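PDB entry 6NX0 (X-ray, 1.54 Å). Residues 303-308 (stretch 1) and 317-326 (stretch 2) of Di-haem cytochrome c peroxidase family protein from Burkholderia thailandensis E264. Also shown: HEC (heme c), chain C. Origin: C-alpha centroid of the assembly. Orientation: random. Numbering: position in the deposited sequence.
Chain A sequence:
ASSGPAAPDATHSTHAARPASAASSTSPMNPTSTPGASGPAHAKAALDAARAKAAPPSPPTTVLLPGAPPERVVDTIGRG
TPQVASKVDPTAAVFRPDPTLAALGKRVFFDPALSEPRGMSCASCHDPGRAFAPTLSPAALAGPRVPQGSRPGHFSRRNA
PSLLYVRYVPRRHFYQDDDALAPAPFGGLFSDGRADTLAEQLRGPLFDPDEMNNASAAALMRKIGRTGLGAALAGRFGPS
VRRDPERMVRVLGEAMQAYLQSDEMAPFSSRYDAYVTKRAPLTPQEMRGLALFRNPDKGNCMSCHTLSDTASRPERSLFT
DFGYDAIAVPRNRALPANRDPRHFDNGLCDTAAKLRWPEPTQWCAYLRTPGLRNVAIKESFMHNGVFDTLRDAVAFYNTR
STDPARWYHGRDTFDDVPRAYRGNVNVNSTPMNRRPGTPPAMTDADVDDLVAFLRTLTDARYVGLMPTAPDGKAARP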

# COMPACT_ATOMS: atom_id res chain seq x y z
N SER A 303 -14.64 -3.99 -8.49
CA SER A 303 -14.65 -2.75 -9.25
C SER A 303 -13.45 -1.88 -8.93
O SER A 303 -13.10 -1.01 -9.73
N CYS A 304 -12.82 -2.09 -7.77
CA CYS A 304 -11.61 -1.37 -7.39
C CYS A 304 -10.45 -2.33 -7.16
O CYS A 304 -9.34 -2.06 -7.62
N HIS A 305 -10.70 -3.42 -6.44
CA HIS A 305 -9.71 -4.46 -6.17
C HIS A 305 -9.79 -5.51 -7.26
O HIS A 305 -10.36 -6.60 -7.08
N THR A 306 -9.18 -5.20 -8.40
CA THR A 306 -9.48 -5.96 -9.61
C THR A 306 -8.79 -7.32 -9.63
O THR A 306 -7.74 -7.54 -9.02
N LEU A 307 -9.42 -8.26 -10.35
CA LEU A 307 -8.88 -9.60 -10.47
C LEU A 307 -9.38 -10.22 -11.76
O LEU A 307 -10.40 -9.81 -12.33
N SER A 308 -8.62 -11.21 -12.22
CA SER A 308 -8.94 -11.98 -13.41
C SER A 308 -8.29 -13.35 -13.23
O SER A 308 -7.07 -13.47 -13.35
N SER A 317 -4.20 -10.98 -11.13
CA SER A 317 -5.01 -10.84 -9.92
C SER A 317 -4.14 -10.18 -8.86
O SER A 317 -3.60 -10.84 -7.97
N LEU A 318 -4.03 -8.86 -8.96
CA LEU A 318 -3.30 -8.10 -7.95
C LEU A 318 -4.24 -7.44 -6.95
O LEU A 318 -3.76 -6.87 -5.96
N PHE A 319 -5.55 -7.52 -7.17
CA PHE A 319 -6.56 -7.04 -6.22
C PHE A 319 -6.47 -5.53 -6.03
O PHE A 319 -6.80 -4.99 -4.97
N THR A 320 -6.07 -4.85 -7.09
CA THR A 320 -6.09 -3.42 -7.21
C THR A 320 -5.79 -3.08 -8.65
O THR A 320 -5.06 -3.80 -9.33
N ASP A 321 -6.38 -1.98 -9.10
CA ASP A 321 -6.03 -1.38 -10.38
C ASP A 321 -5.02 -0.25 -10.22
O ASP A 321 -4.67 0.40 -11.21
N PHE A 322 -4.51 -0.04 -9.00
CA PHE A 322 -3.60 1.05 -8.65
C PHE A 322 -4.20 2.42 -8.89
O PHE A 322 -3.46 3.42 -8.97
N GLY A 323 -5.53 2.48 -8.94
CA GLY A 323 -6.25 3.73 -8.96
C GLY A 323 -6.50 4.26 -7.57
O GLY A 323 -5.99 3.74 -6.57
N TYR A 324 -7.28 5.34 -7.51
CA TYR A 324 -7.52 6.10 -6.29
C TYR A 324 -9.02 6.24 -6.04
O TYR A 324 -9.79 6.47 -6.98
N ASP A 325 -9.43 6.09 -4.79
CA ASP A 325 -10.80 6.39 -4.43
C ASP A 325 -10.87 6.87 -2.99
O ASP A 325 -9.90 6.85 -2.24
N ALA A 326 -12.06 7.35 -2.62
CA ALA A 326 -12.30 8.05 -1.37
C ALA A 326 -13.41 7.29 -0.65
O ALA A 326 -14.60 7.54 -0.88

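Stretch 2 runs alongside the heme-binding segment of stretch 1; many of the residues in contact have a CA-to-CB bond that points sideways to the partner, and backbone polar groups make several of the contacts. Ser317 opens it. Its chi1 is m, and its small hydroxyl fits beside the backbone of stretch 1: Ser308 N donates to Ser317 OG at 3.2 Å, while Leu307 CB lies 3.7 Å from the same Ser317 OG. Leu318 (chi1 m, chi2 t) starts sideways but its end leads away, so its contribution is through the backbone. Leu318 N donates to water 1 at 2.9 Å, and the water in turn donates to Thr306 O at 3.0 Å, bridging a gap too wide for a direct bond.

Phe319 has the largest area covered by the other stretch. Although its CA-to-CB bond points away, the m rotamer brings the ring beside Leu307. Leu307 CB lies over one face, and Leu307 CD1 comes within 3.7 Å of Phe319 CE1; the leucine, with chi1 p and chi2 t, supplies the apolar surface that a flat aromatic ring can cover. The backbone of Phe319 also takes part. Its N makes a weak hydrogen bond to Thr306 O (2.9 Å from Phe319 N), and Phe319 O accepts from His305 ND1 at 3.0 Å, near the plane of the imidazole. With chi1 m, His305 can thus use both ring nitrogens: ND1 is held by stretch 2, while His305 NE2 binds HEC FE at 2.1 Å, as suits an axial heme ligand.

Thr320 (chi1 t) points away, and its hydroxyl serves its own loop: Phe322 N donates to Thr320 OG1 at 2.8 Å. Its backbone faces stretch 1, with Thr320 O 3.1 Å from OG1 of Thr306, itself in the p rotamer. Asp321 CB lies 3.9 Å from Thr306 CG2; the side chain itself is p. Asp321 N forms a weak hydrogen bond to Cys304 O at 3.3 Å. Of the carboxylate oxygens, Asp321 OD1 accepts from Gly323 N at 2.8 Å. Glycine suits this turn, since a CB there would clash with Asp321 OD1.

Phe322 (chi1 m) points away and makes no contact across the stretches; Tyr324, also m, is buried, its OH hydrogen-bonded elsewhere in the structure. Asp325 points toward stretch 1, its chi1 between wells at -136°. Asp325 OD1 accepts from Ala326 N at 2.9 Å, while Asp325 OD2 lies 4.3 Å from Cys304 SG and 3.4 Å from HEC CBC. That sulfur, on an m rotamer, is covalently joined to the heme, Cys304 SG to HEC CAC, at 1.8 Å.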

# COMPACT_ATOMS: atom_id res chain seq x y z
CB SER A 303 -15.94 -1.98 -8.98
OG SER A 303 -16.04 -1.52 -7.65
CB CYS A 304 -11.85 -0.56 -6.12
SG CYS A 304 -13.17 0.65 -6.35
CB HIS A 305 -9.94 -5.09 -4.80
CG HIS A 305 -9.91 -4.13 -3.65
ND1 HIS A 305 -8.73 -3.68 -3.08
CD2 HIS A 305 -10.91 -3.59 -2.92
CE1 HIS A 305 -9.02 -2.87 -2.07
NE2 HIS A 305 -10.33 -2.81 -1.95
CB THR A 306 -9.04 -5.17 -10.83
OG1 THR A 306 -7.66 -4.88 -10.71
CG2 THR A 306 -9.82 -3.89 -10.96
CB LEU A 307 -9.29 -10.49 -9.29
CG LEU A 307 -10.72 -11.02 -9.20
CD1 LEU A 307 -10.87 -11.96 -8.01
CD2 LEU A 307 -11.77 -9.90 -9.10
CB SER A 308 -8.41 -11.32 -14.67
OG SER A 308 -8.70 -12.14 -15.80
CB SER A 317 -5.55 -12.16 -9.44
OG SER A 317 -6.48 -12.69 -10.38
CB LEU A 318 -2.40 -7.05 -8.63
CG LEU A 318 -1.33 -7.64 -9.56
CD1 LEU A 318 -0.56 -6.57 -10.29
CD2 LEU A 318 -0.38 -8.55 -8.78
CB PHE A 319 -6.47 -7.83 -4.91
CG PHE A 319 -6.85 -9.26 -5.12
CD1 PHE A 319 -8.18 -9.64 -5.09
CD2 PHE A 319 -5.89 -10.20 -5.43
CE1 PHE A 319 -8.54 -10.97 -5.34
CE2 PHE A 319 -6.26 -11.53 -5.68
CZ PHE A 319 -7.57 -11.89 -5.63
CB THR A 320 -5.08 -2.71 -6.30
OG1 THR A 320 -5.17 -1.31 -6.60
CG2 THR A 320 -3.66 -3.22 -6.52
CB ASP A 321 -7.30 -0.89 -11.10
CG ASP A 321 -8.05 0.20 -10.36
OD1 ASP A 321 -7.65 0.61 -9.23
OD2 ASP A 321 -9.09 0.66 -10.92
CB PHE A 322 -2.26 0.91 -9.38
CG PHE A 322 -1.62 -0.44 -9.15
CD1 PHE A 322 -1.01 -0.73 -7.93
CD2 PHE A 322 -1.70 -1.44 -10.10
CE1 PHE A 322 -0.44 -1.99 -7.69
CE2 PHE A 322 -1.14 -2.70 -9.86
CZ PHE A 322 -0.51 -2.96 -8.64
CB TYR A 324 -6.89 7.51 -6.39
CG TYR A 324 -5.38 7.44 -6.33
CD1 TYR A 324 -4.61 7.09 -7.44
CD2 TYR A 324 -4.71 7.69 -5.13
CE1 TYR A 324 -3.23 6.98 -7.35
CE2 TYR A 324 -3.36 7.59 -5.04
CZ TYR A 324 -2.61 7.25 -6.15
OH TYR A 324 -1.24 7.16 -5.97
CB ASP A 325 -11.70 5.18 -4.66
CG ASP A 325 -13.01 5.57 -5.34
OD1 ASP A 325 -13.66 6.55 -4.90
OD2 ASP A 325 -13.33 4.93 -6.37
CB ALA A 326 -12.69 9.50 -1.62
FE HEC C . -11.46 -1.82 -0.47
CHA HEC C . -8.86 -0.75 1.50
CHB HEC C . -11.51 -4.81 1.23
CHC HEC C . -14.44 -2.65 -1.95
CHD HEC C . -11.23 0.96 -2.43
NA HEC C . -10.36 -2.64 1.03
C1A HEC C . -9.29 -2.03 1.67
C2A HEC C . -8.87 -2.91 2.73
C3A HEC C . -9.53 -4.06 2.58
C4A HEC C . -10.49 -3.92 1.51
CMA HEC C . -9.49 -5.27 3.51
CAA HEC C . -7.68 -2.64 3.67
CBA HEC C . -6.38 -3.16 3.08
CGA HEC C . -5.14 -2.84 3.88
O1A HEC C . -4.04 -3.12 3.30
O2A HEC C . -5.19 -2.08 4.88
NB HEC C . -12.71 -3.41 -0.41
C1B HEC C . -12.51 -4.58 0.32
C2B HEC C . -13.63 -5.47 0.07
C3B HEC C . -14.48 -4.86 -0.75
C4B HEC C . -13.89 -3.58 -1.11
CMB HEC C . -13.73 -6.90 0.64
CAB HEC C . -15.88 -5.33 -1.23
CBB HEC C . -16.82 -5.54 -0.02
NC HEC C . -12.57 -1.05 -1.96
C1C HEC C . -13.81 -1.51 -2.37
C2C HEC C . -14.29 -0.61 -3.38
C3C HEC C . -13.36 0.34 -3.59
C4C HEC C . -12.27 0.10 -2.67
CMC HEC C . -15.62 -0.85 -4.12
CAC HEC C . -13.32 1.36 -4.73
CBC HEC C . -14.53 2.30 -4.59
ND HEC C . -10.22 -0.23 -0.49
C1D HEC C . -10.33 0.83 -1.40
C2D HEC C . -9.46 1.88 -0.96
C3D HEC C . -8.81 1.41 0.28
C4D HEC C . -9.28 0.07 0.49
CMD HEC C . -9.23 3.24 -1.62
CAD HEC C . -7.82 2.20 1.15
CBD HEC C . -8.62 3.06 2.11
CGD HEC C . -7.76 3.57 3.23
O1D HEC C . -6.61 3.09 3.38
O2D HEC C . -8.30 4.34 4.08
O HOH W 1 -5.40 -7.13 -10.78